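Local coordinates for Na Glutathione S-transferase 2 (Necator americanus, PDB 2ON5), which binds glutathione and, as a glutathione S-transferase of a human hookworm, probably conjugates it to electrophilic compounds, at residues Tyr105-Val109 with Ala110-Gln114; Lys96-Ile99 with Asn100-Pro104; Lys182-Ala185 with Glu186-Ser190; Pro192-Lys195 with Lys196-Glu199. All coordinates share one frame; numbering follows the deposited sequence.

Contact 1: residues Tyr105-Val109 with Ala110-Gln114; sequences YLRVV and AGVDQ. With EDO (1,2-ethanediol), chain L.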
loop_
_atom_site.group_PDB
_atom_site.type_symbol
_atom_site.label_atom_id
_atom_site.label_comp_id
_atom_site.label_asym_id
_atom_site.label_seq_id
_atom_site.Cartn_x
_atom_site.Cartn_y
_atom_site.Cartn_z
ATOM N N TYR A 105 6.993 17.653 -2.006
ATOM C CA TYR A 105 8.368 17.788 -2.481
ATOM C C TYR A 105 8.569 17.081 -3.835
ATOM O O TYR A 105 9.142 17.636 -4.789
ATOM C CB TYR A 105 9.355 17.255 -1.406
ATOM C CG TYR A 105 10.758 17.132 -1.919
ATOM C CD1 TYR A 105 11.620 18.228 -1.890
ATOM C CD2 TYR A 105 11.217 15.931 -2.483
ATOM C CE1 TYR A 105 12.912 18.140 -2.405
ATOM C CE2 TYR A 105 12.510 15.823 -3.003
ATOM C CZ TYR A 105 13.357 16.948 -2.949
ATOM O OH TYR A 105 14.629 16.879 -3.456
ATOM N N LEU A 106 8.093 15.842 -3.917
ATOM C CA LEU A 106 8.275 15.051 -5.121
ATOM C C LEU A 106 7.570 15.690 -6.338
ATOM O O LEU A 106 8.118 15.713 -7.442
ATOM C CB LEU A 106 7.803 13.606 -4.892
ATOM C CG LEU A 106 8.516 12.900 -3.738
ATOM C CD1 LEU A 106 7.770 11.608 -3.292
ATOM C CD2 LEU A 106 9.976 12.598 -4.121
ATOM N N ARG A 107 6.378 16.219 -6.128
ATOM C CA ARG A 107 5.647 16.890 -7.211
ATOM C C ARG A 107 6.403 18.131 -7.746
ATOM O O ARG A 107 6.473 18.365 -8.954
ATOM C CB ARG A 107 4.241 17.254 -6.749
ATOM C CG ARG A 107 3.306 16.017 -6.663
ATOM C CD ARG A 107 1.955 16.338 -6.040
ATOM N NE ARG A 107 1.266 17.389 -6.800
ATOM C CZ ARG A 107 0.536 17.183 -7.891
ATOM N NH1 ARG A 107 0.361 15.954 -8.372
ATOM N NH2 ARG A 107 -0.021 18.216 -8.507
ATOM N N VAL A 108 6.987 18.890 -6.831
ATOM C CA VAL A 108 7.814 20.037 -7.205
ATOM C C VAL A 108 9.051 19.610 -8.011
ATOM O O VAL A 108 9.248 20.111 -9.117
ATOM C CB VAL A 108 8.164 20.913 -5.982
ATOM C CG1 VAL A 108 9.269 21.937 -6.355
ATOM C CG2 VAL A 108 6.905 21.624 -5.485
ATOM N N VAL A 109 9.847 18.668 -7.493
ATOM C CA VAL A 109 11.045 18.188 -8.219
ATOM C C VAL A 109 10.682 17.612 -9.616
ATOM O O VAL A 109 11.384 17.851 -10.605
ATOM C CB VAL A 109 11.893 17.184 -7.364
ATOM C CG1 VAL A 109 13.043 16.597 -8.152
ATOM C CG2 VAL A 109 12.453 17.871 -6.132
ATOM N N ALA A 110 9.562 16.901 -9.686
ATOM C CA ALA A 110 9.085 16.329 -10.953
ATOM C C ALA A 110 8.639 17.407 -11.959
ATOM O O ALA A 110 8.502 17.124 -13.148
ATOM C CB ALA A 110 7.961 15.322 -10.700
ATOM N N GLY A 111 8.429 18.637 -11.477
ATOM C CA GLY A 111 7.977 19.736 -12.338
ATOM C C GLY A 111 6.464 19.840 -12.447
ATOM O O GLY A 111 5.944 20.681 -13.191
ATOM N N VAL A 112 5.766 18.986 -11.702
ATOM C CA VAL A 112 4.304 18.923 -11.705
ATOM C C VAL A 112 3.663 20.139 -11.020
ATOM O O VAL A 112 2.681 20.691 -11.527
ATOM C CB VAL A 112 3.801 17.590 -11.069
ATOM C CG1 VAL A 112 2.309 17.638 -10.793
ATOM C CG2 VAL A 112 4.119 16.418 -11.993
ATOM N N ASP A 113 4.225 20.542 -9.879
ATOM C CA ASP A 113 3.794 21.727 -9.137
ATOM C C ASP A 113 4.911 22.759 -9.123
ATOM O O ASP A 113 6.085 22.413 -9.247
ATOM C CB ASP A 113 3.465 21.397 -7.678
ATOM C CG ASP A 113 2.211 20.550 -7.519
ATOM O OD1 ASP A 113 2.051 19.972 -6.421
ATOM O OD2 ASP A 113 1.396 20.475 -8.467
ATOM N N GLN A 114 4.535 24.022 -8.930
ATOM C CA GLN A 114 5.503 25.102 -8.767
ATOM C C GLN A 114 5.997 25.101 -7.326
ATOM O O GLN A 114 5.213 24.871 -6.391
ATOM C CB GLN A 114 4.879 26.458 -9.122
ATOM C CG GLN A 114 4.486 26.583 -10.604
ATOM C CD GLN A 114 3.665 27.843 -10.920
ATOM O OE1 GLN A 114 3.753 28.875 -10.227
ATOM N NE2 GLN A 114 2.858 27.758 -11.984
HETATM C C1 EDO L . 16.089 14.656 -6.284
HETATM O O1 EDO L . 14.825 14.997 -5.679
HETATM C C2 EDO L . 16.015 14.333 -7.768
HETATM O O2 EDO L . 14.868 13.526 -8.139
#

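Contact 2: residues Lys96-Ile99 with Asn100-Pro104; sequences KDYI and NEIRP. With GSH (glutathione), chain B.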
loop_
_atom_site.group_PDB
_atom_site.type_symbol
_atom_site.label_atom_id
_atom_site.label_comp_id
_atom_site.label_asym_id
_atom_site.label_seq_id
_atom_site.Cartn_x
_atom_site.Cartn_y
_atom_site.Cartn_z
ATOM N N LYS A 96 5.794 3.624 1.594
ATOM C CA LYS A 96 4.680 4.258 0.901
ATOM C C LYS A 96 4.084 5.391 1.749
ATOM O O LYS A 96 3.795 6.469 1.205
ATOM C CB LYS A 96 3.582 3.252 0.544
ATOM C CG LYS A 96 2.418 3.874 -0.208
ATOM C CD LYS A 96 1.403 2.821 -0.624
ATOM C CE LYS A 96 0.918 3.099 -2.024
ATOM N NZ LYS A 96 0.404 1.848 -2.616
ATOM N N ASP A 97 3.908 5.149 3.057
ATOM C CA ASP A 97 3.470 6.219 3.997
ATOM C C ASP A 97 4.414 7.432 3.974
ATOM O O ASP A 97 3.967 8.588 3.947
ATOM C CB ASP A 97 3.381 5.683 5.450
ATOM C CG ASP A 97 2.168 4.769 5.689
ATOM O OD1 ASP A 97 2.087 4.156 6.784
ATOM O OD2 ASP A 97 1.301 4.655 4.794
ATOM N N TYR A 98 5.717 7.170 4.029
ATOM C CA TYR A 98 6.744 8.239 3.977
ATOM C C TYR A 98 6.681 9.027 2.675
ATOM O O TYR A 98 6.695 10.273 2.681
ATOM C CB TYR A 98 8.135 7.620 4.167
ATOM C CG TYR A 98 9.314 8.479 3.708
ATOM C CD1 TYR A 98 9.759 9.558 4.477
ATOM C CD2 TYR A 98 9.993 8.183 2.522
ATOM C CE1 TYR A 98 10.852 10.344 4.066
ATOM C CE2 TYR A 98 11.085 8.943 2.108
ATOM C CZ TYR A 98 11.507 10.029 2.882
ATOM O OH TYR A 98 12.585 10.803 2.471
ATOM N N ILE A 99 6.604 8.313 1.558
ATOM C CA ILE A 99 6.452 8.952 0.262
ATOM C C ILE A 99 5.193 9.831 0.160
ATOM O O ILE A 99 5.211 10.904 -0.459
ATOM C CB ILE A 99 6.498 7.905 -0.876
ATOM C CG1 ILE A 99 7.896 7.235 -0.940
ATOM C CG2 ILE A 99 6.057 8.536 -2.238
ATOM C CD1 ILE A 99 9.064 8.165 -1.240
ATOM N N ASN A 100 4.098 9.365 0.757
ATOM C CA ASN A 100 2.900 10.161 0.824
ATOM C C ASN A 100 3.151 11.463 1.606
ATOM O O ASN A 100 2.732 12.554 1.175
ATOM C CB ASN A 100 1.755 9.372 1.443
ATOM C CG ASN A 100 0.457 10.144 1.411
ATOM O OD1 ASN A 100 -0.114 10.370 0.336
ATOM N ND2 ASN A 100 -0.011 10.581 2.591
ATOM N N GLU A 101 3.859 11.339 2.723
ATOM C CA GLU A 101 4.252 12.479 3.538
ATOM C C GLU A 101 5.045 13.518 2.741
ATOM O O GLU A 101 4.801 14.720 2.873
ATOM C CB GLU A 101 5.050 12.013 4.753
ATOM C CG GLU A 101 5.389 13.105 5.750
ATOM C CD GLU A 101 5.812 12.555 7.115
ATOM O OE1 GLU A 101 6.044 13.369 8.033
ATOM O OE2 GLU A 101 5.928 11.316 7.274
ATOM N N ILE A 102 5.985 13.065 1.917
ATOM C CA ILE A 102 6.829 13.990 1.127
ATOM C C ILE A 102 6.332 14.286 -0.305
ATOM O O ILE A 102 7.050 14.928 -1.107
ATOM C CB ILE A 102 8.316 13.540 1.135
ATOM C CG1 ILE A 102 8.486 12.196 0.401
ATOM C CG2 ILE A 102 8.855 13.489 2.590
ATOM C CD1 ILE A 102 9.908 11.888 -0.056
ATOM N N ARG A 103 5.106 13.849 -0.618
ATOM C CA ARG A 103 4.510 14.091 -1.948
ATOM C C ARG A 103 4.626 15.544 -2.486
ATOM O O ARG A 103 4.926 15.730 -3.662
ATOM C CB ARG A 103 3.054 13.630 -2.018
ATOM C CG ARG A 103 2.463 13.785 -3.428
ATOM C CD ARG A 103 0.948 13.478 -3.517
ATOM N NE ARG A 103 0.493 12.414 -2.623
ATOM C CZ ARG A 103 0.585 11.104 -2.865
ATOM N NH1 ARG A 103 1.159 10.651 -3.979
ATOM N NH2 ARG A 103 0.106 10.235 -1.974
ATOM N N PRO A 104 4.387 16.560 -1.631
ATOM C CA PRO A 104 4.568 17.956 -2.101
ATOM C C PRO A 104 5.973 18.241 -2.639
ATOM O O PRO A 104 6.124 18.986 -3.627
ATOM C CB PRO A 104 4.286 18.788 -0.835
ATOM C CG PRO A 104 3.382 17.928 -0.025
ATOM C CD PRO A 104 3.900 16.526 -0.240
HETATM N N1 GSH B . -0.362 2.580 6.653
HETATM C CA1 GSH B . -1.247 2.499 7.834
HETATM C C1 GSH B . -1.693 1.052 8.005
HETATM O O11 GSH B . -1.551 0.334 9.018
HETATM O O12 GSH B . -2.272 0.562 7.034
HETATM C CB1 GSH B . -0.642 3.237 9.047
HETATM C CG1 GSH B . -1.146 2.832 10.432
HETATM C CD1 GSH B . -1.821 3.988 11.163
HETATM O OE1 GSH B . -2.014 5.254 10.564
HETATM N N2 GSH B . -2.229 3.723 12.406
HETATM C CA2 GSH B . -2.891 4.699 13.257
HETATM C C2 GSH B . -2.105 5.052 14.494
HETATM O O2 GSH B . -1.227 4.122 15.047
HETATM C CB2 GSH B . -4.221 4.093 13.649
HETATM S SG2 GSH B . -5.459 4.299 12.353
HETATM N N3 GSH B . -2.275 6.267 15.037
HETATM C CA3 GSH B . -1.752 6.611 16.348
HETATM C C3 GSH B . -0.334 7.145 16.349
HETATM O O31 GSH B . 0.233 7.434 17.436
HETATM O O32 GSH B . 0.301 7.315 15.285
#

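Contact 3: residues Lys182-Ala185 with Glu186-Ser190; sequences KAHA and EKVRS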
loop_
_atom_site.group_PDB
_atom_site.type_symbol
_atom_site.label_atom_id
_atom_site.label_comp_id
_atom_site.label_asym_id
_atom_site.label_seq_id
_atom_site.Cartn_x
_atom_site.Cartn_y
_atom_site.Cartn_z
ATOM N N LYS A 182 22.852 5.325 3.985
ATOM C CA LYS A 182 23.838 5.442 2.901
ATOM C C LYS A 182 24.522 4.116 2.558
ATOM O O LYS A 182 24.662 3.778 1.369
ATOM C CB LYS A 182 24.880 6.521 3.199
ATOM C CG LYS A 182 25.649 6.972 1.963
ATOM C CD LYS A 182 26.491 8.203 2.267
ATOM C CE LYS A 182 27.169 8.711 1.005
ATOM N NZ LYS A 182 27.978 9.967 1.272
ATOM N N ALA A 183 24.957 3.379 3.584
ATOM C CA ALA A 183 25.600 2.088 3.374
ATOM C C ALA A 183 24.655 1.153 2.611
ATOM O O ALA A 183 25.060 0.454 1.697
ATOM C CB ALA A 183 26.003 1.450 4.724
ATOM N N HIS A 184 23.385 1.174 3.004
ATOM C CA HIS A 184 22.358 0.360 2.360
ATOM C C HIS A 184 22.190 0.697 0.884
ATOM O O HIS A 184 22.188 -0.204 0.031
ATOM C CB HIS A 184 21.032 0.493 3.123
ATOM C CG HIS A 184 19.867 -0.097 2.395
ATOM N ND1 HIS A 184 19.505 -1.420 2.531
ATOM C CD2 HIS A 184 19.010 0.445 1.488
ATOM C CE1 HIS A 184 18.444 -1.659 1.771
ATOM N NE2 HIS A 184 18.121 -0.546 1.138
ATOM N N ALA A 185 22.080 1.987 0.561
ATOM C CA ALA A 185 21.927 2.379 -0.849
ATOM C C ALA A 185 23.113 1.887 -1.665
ATOM O O ALA A 185 22.931 1.372 -2.778
ATOM C CB ALA A 185 21.765 3.897 -0.997
ATOM N N GLU A 186 24.320 1.993 -1.106
ATOM C CA GLU A 186 25.516 1.662 -1.887
ATOM C C GLU A 186 25.715 0.150 -2.013
ATOM O O GLU A 186 26.189 -0.304 -3.043
ATOM C CB GLU A 186 26.774 2.368 -1.375
ATOM C CG GLU A 186 26.707 3.890 -1.600
ATOM C CD GLU A 186 28.001 4.611 -1.203
ATOM O OE1 GLU A 186 28.100 5.812 -1.504
ATOM O OE2 GLU A 186 28.900 3.985 -0.602
ATOM N N LYS A 187 25.320 -0.599 -0.983
ATOM C CA LYS A 187 25.286 -2.077 -1.062
ATOM C C LYS A 187 24.346 -2.580 -2.169
ATOM O O LYS A 187 24.761 -3.336 -3.061
ATOM C CB LYS A 187 24.926 -2.688 0.297
ATOM C CG LYS A 187 24.896 -4.243 0.306
ATOM C CD LYS A 187 24.506 -4.783 1.677
ATOM C CE LYS A 187 24.622 -6.305 1.730
ATOM N NZ LYS A 187 26.045 -6.661 1.797
ATOM N N VAL A 188 23.092 -2.128 -2.126
ATOM C CA VAL A 188 22.061 -2.501 -3.115
ATOM C C VAL A 188 22.482 -2.157 -4.535
ATOM O O VAL A 188 22.442 -3.008 -5.419
ATOM C CB VAL A 188 20.683 -1.857 -2.741
ATOM C CG1 VAL A 188 19.594 -2.075 -3.844
ATOM C CG2 VAL A 188 20.193 -2.414 -1.358
ATOM N N ARG A 189 22.928 -0.923 -4.741
ATOM C CA ARG A 189 23.247 -0.411 -6.077
ATOM C C ARG A 189 24.514 -1.006 -6.705
ATOM O O ARG A 189 24.738 -0.843 -7.905
ATOM C CB ARG A 189 23.275 1.122 -6.062
ATOM C CG ARG A 189 21.854 1.709 -5.926
ATOM C CD ARG A 189 21.834 3.155 -5.391
ATOM N NE ARG A 189 22.720 4.059 -6.141
ATOM C CZ ARG A 189 22.410 4.688 -7.278
ATOM N NH1 ARG A 189 21.226 4.504 -7.878
ATOM N NH2 ARG A 189 23.318 5.489 -7.844
ATOM N N SER A 190 25.310 -1.713 -5.900
ATOM C CA SER A 190 26.526 -2.376 -6.383
ATOM C C SER A 190 26.266 -3.822 -6.826
ATOM O O SER A 190 27.172 -4.473 -7.354
ATOM C CB SER A 190 27.631 -2.328 -5.329
ATOM O OG SER A 190 27.230 -3.058 -4.163
#

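Contact 4: residues Pro192-Lys195 with Lys196-Glu199; sequences PALK and KWIE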
loop_
_atom_site.group_PDB
_atom_site.type_symbol
_atom_site.label_atom_id
_atom_site.label_comp_id
_atom_site.label_asym_id
_atom_site.label_seq_id
_atom_site.Cartn_x
_atom_site.Cartn_y
_atom_site.Cartn_z
ATOM N N PRO A 192 25.728 -6.477 -9.239
ATOM C CA PRO A 192 26.143 -6.302 -10.642
ATOM C C PRO A 192 25.053 -5.976 -11.665
ATOM O O PRO A 192 25.222 -5.001 -12.392
ATOM C CB PRO A 192 26.853 -7.613 -10.954
ATOM C CG PRO A 192 27.473 -7.969 -9.638
ATOM C CD PRO A 192 26.365 -7.678 -8.658
ATOM N N ALA A 193 23.958 -6.743 -11.718
ATOM C CA ALA A 193 22.903 -6.466 -12.718
ATOM C C ALA A 193 22.221 -5.099 -12.512
ATOM O O ALA A 193 21.803 -4.440 -13.466
ATOM C CB ALA A 193 21.871 -7.595 -12.761
ATOM N N LEU A 194 22.135 -4.672 -11.260
ATOM C CA LEU A 194 21.596 -3.362 -10.941
ATOM C C LEU A 194 22.599 -2.264 -11.297
ATOM O O LEU A 194 22.217 -1.251 -11.875
ATOM C CB LEU A 194 21.199 -3.288 -9.457
ATOM C CG LEU A 194 20.500 -2.003 -9.002
ATOM C CD1 LEU A 194 19.413 -1.551 -10.001
ATOM C CD2 LEU A 194 19.903 -2.181 -7.572
ATOM N N LYS A 195 23.871 -2.475 -10.957
ATOM C CA LYS A 195 24.925 -1.490 -11.267
ATOM C C LYS A 195 24.957 -1.226 -12.778
ATOM O O LYS A 195 25.040 -0.072 -13.213
ATOM C CB LYS A 195 26.283 -1.986 -10.786
ATOM C CG LYS A 195 27.412 -0.961 -10.937
ATOM C CD LYS A 195 28.694 -1.506 -10.350
ATOM C CE LYS A 195 29.857 -0.560 -10.657
ATOM N NZ LYS A 195 31.015 -0.820 -9.759
ATOM N N LYS A 196 24.828 -2.291 -13.561
ATOM C CA LYS A 196 24.799 -2.155 -15.019
ATOM C C LYS A 196 23.584 -1.350 -15.476
ATOM O O LYS A 196 23.716 -0.450 -16.309
ATOM C CB LYS A 196 24.826 -3.526 -15.700
ATOM C CG LYS A 196 24.831 -3.461 -17.236
ATOM C CD LYS A 196 25.130 -4.834 -17.798
ATOM C CE LYS A 196 24.787 -4.937 -19.294
ATOM N NZ LYS A 196 24.859 -6.370 -19.673
ATOM N N TRP A 197 22.405 -1.654 -14.927
ATOM C CA TRP A 197 21.176 -0.891 -15.259
ATOM C C TRP A 197 21.325 0.600 -14.912
ATOM O O TRP A 197 20.918 1.468 -15.679
ATOM C CB TRP A 197 19.915 -1.466 -14.571
ATOM C CG TRP A 197 18.699 -0.523 -14.671
ATOM C CD1 TRP A 197 18.089 0.146 -13.646
ATOM C CD2 TRP A 197 17.990 -0.139 -15.875
ATOM N NE1 TRP A 197 17.034 0.913 -14.131
ATOM C CE2 TRP A 197 16.962 0.757 -15.494
ATOM C CE3 TRP A 197 18.139 -0.459 -17.231
ATOM C CZ2 TRP A 197 16.074 1.331 -16.428
ATOM C CZ3 TRP A 197 17.241 0.108 -18.167
ATOM C CH2 TRP A 197 16.231 1.000 -17.755
ATOM N N ILE A 198 21.877 0.879 -13.739
ATOM C CA ILE A 198 22.085 2.261 -13.289
ATOM C C ILE A 198 23.048 3.023 -14.222
ATOM O O ILE A 198 22.861 4.225 -14.484
ATOM C CB ILE A 198 22.545 2.291 -11.818
ATOM C CG1 ILE A 198 21.400 1.794 -10.928
ATOM C CG2 ILE A 198 23.006 3.709 -11.399
ATOM C CD1 ILE A 198 21.823 1.495 -9.541
ATOM N N GLU A 199 24.039 2.311 -14.754
ATOM C CA GLU A 199 24.993 2.890 -15.718
ATOM C C GLU A 199 24.384 3.256 -17.067
ATOM O O GLU A 199 24.906 4.130 -17.769
ATOM C CB GLU A 199 26.156 1.929 -15.956
ATOM C CG GLU A 199 27.053 1.827 -14.764
ATOM C CD GLU A 199 28.059 0.706 -14.844
ATOM O OE1 GLU A 199 29.042 0.742 -14.049
ATOM O OE2 GLU A 199 27.863 -0.220 -15.667
#

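Contact 1: residues Tyr105-Val109 with Ala110-Gln114
The guanidinium of R107 has CG1 of V112 over one face, offset toward the rim and 3.3 Å from NH2, while the carboxylate of D113 sits at its edge. That edge is the side-on one: NE reaches D113 OD1 at 2.7 Å and NH2 reaches D113 OD2 at 2.7 Å, a salt bridge with one nitrogen to each oxygen. The two planes are turned 59° apart; OD1 is met from above the carboxylate plane, OD2 on its syn side. A bend at chi3 (58°) folds the arginine back over the residues that follow the helix. The Y105 ring carries CG2 of V109 on one face, and its OH shares a 2.9 Å hydrogen bond with O1 of an ethanediol, probably from the crystallisation liquor; the ring itself packs on L120, F121 and L125 of helix 117-143. Between these groups the backbone closes the helix. A110 N bonds to L106 O, G111 N to V108 O at 2.9 Å, and D113 N to R107 O at 3.3 Å, with a weaker bond from V112 N to the same oxygen. CA of V108 also faces D113 O in a nearly straight CA-H...O contact. With G111 at positive phi (89°) and bonds running back into the last turn, this is a Schellman motif ending helix 103-110, with the R107-D113 salt bridge spanning the same turn.

Contact 2: residues Lys96-Ile99 with Asn100-Pro104
I102 lies with CG1 over one face of the Y98 ring, and its CD1 reaches toward the phenol end, 3.8 Å from Y98 CZ and about as far from the OH. The isoleucine gets there because CG1 stands between the backbone N and the carbonyl carbon (chi1 66°), an unusual choice that sends the longer branch back toward the preceding turn. The same CD1 meets CD1 of I99 at 4.0 Å, so one methyl group touches two side chains of that turn. The ring of Y98 is further enclosed by F132, which stacks on it, and by H163, whose ring meets it nearly at right angles. Backbone bonds hold the turn: N100 N to K96 O, E101 N to D97 O, and I102 N to Y98 O at 3.0 Å, the last in the carbonyl plane. I102 is where helix 82-101 leaves helical geometry and also the N-cap position of helix 103-110, so the apolar cluster sits at the joint between the two helices. E101 turns its carboxylate to K131 in a salt bridge. One turn earlier, D97 serves a bound glutathione: the amino nitrogen N1 donates to OD1 at 2.9 Å and, more weakly, to OD2 at 3.2 Å. That glutathione is also hydrogen-bonded to W39, Q50, I51 and S64 of the second subunit; K96 touches the other bound glutathione. A carboxylate facing a probably protonated amino group would be consistent with charge pairing at the gamma-glutamyl end, D97 reaching across the dimer interface to a ligand that the partner chain also binds.

Contact 3: residues Lys182-Ala185 with Glu186-Ser190
V188 lays its CG2 methyl over one face of the H184 imidazole, 3.9 Å from the ring centroid and 21° off its normal, a CH-pi contact one turn apart. Both ring nitrogens have acceptors beyond the helix, though the bonds are weak: ND1 faces the carbonyl of G146 and NE2 that of D157. With CG anti to the backbone N (chi1 169°), the ring is directed at these loop and helix-end carbonyls. H184 O accepts V188 N at 3.0 Å in an almost straight bond of 175°. K182, A183 and A185 give their carbonyls to E186, K187 and R189 in the same i to i+4 pattern. These turns belong to helix 179-189 in the all-helical C-terminal domain of the glutathione transferase fold, where H184, A185, V188 and R189 pack against helix 155-168. K187 O is taken by the hydroxyl of S190, whose OG donates at 2.7 Å; two weak bonds run from S190 N to E186 O and K187 O. K182 and E186 run side by side, pointing the same way, yet K182 NZ stays 5.0 Å from E186 OE1, leaving the opposite charges near but without direct contact.

Contact 4: residues Pro192-Lys195 with Lys196-Glu199
I198 packs back over the preceding turn onto L194, and its side chain can be traced outward. I198 CB stands 3.6 Å from L194 O, the oxygen that accepts the I198 amide. CG1, turned anti to the carbonyl carbon of its own residue (chi1 -67°), presses closer to that oxygen and comes 4.0 Å from L194 CD1. I198 CD1 still lies 3.6 Å from L194 O and ends against L194 CG at 3.8 Å, with L194 CD1 about as near. L194 itself extends anti to its backbone N, and its CD1 also reaches the edge of the W197 indole, 4.2 Å from W197 CD1 and close to the ring plane. One leucine thus bridges two neighbours on the following turn. The indole projects outward to pack on R19, Q20 and A23 of helix 16-25, and its NE1 donates a hydrogen bond to E16. On the solvent side, K195 and E199 lie near each other without their charged atoms meeting: K195 CE is 3.7 Å from E199 OE1, while K195 NZ remains 5.0 Å from that oxygen. The amides of K196, W197, I198 and E199 all bond to the carbonyls four residues earlier. The result is an amphipathic alpha-helix, begun by P192, whose apolar side fits between helix 179-189 and helix 16-25 of the thioredoxin-like domain, as in the two-domain architecture of glutathione transferases.

From the N terminus, contact 2 comes first, at the joint between helix 82-101 and helix 103-110, and contact 1 follows directly at the far end of the second of these helices. The two touch where I99 CG2 packs on L106 CD1, 3.7 Å apart. After helices 117-143 and 155-168, contact 3 lies on helix 179-189 and contact 4 opens helix 192-200. These also meet, with L194 CD2 lying 3.4 Å from V188 O. All four are local and in series; none nests or crosses. Contacts 2 and 4 lie on opposite sides of the chain's centre, their centres about 27 Å apart, one at the dimer interface, the other against the N-terminal domain.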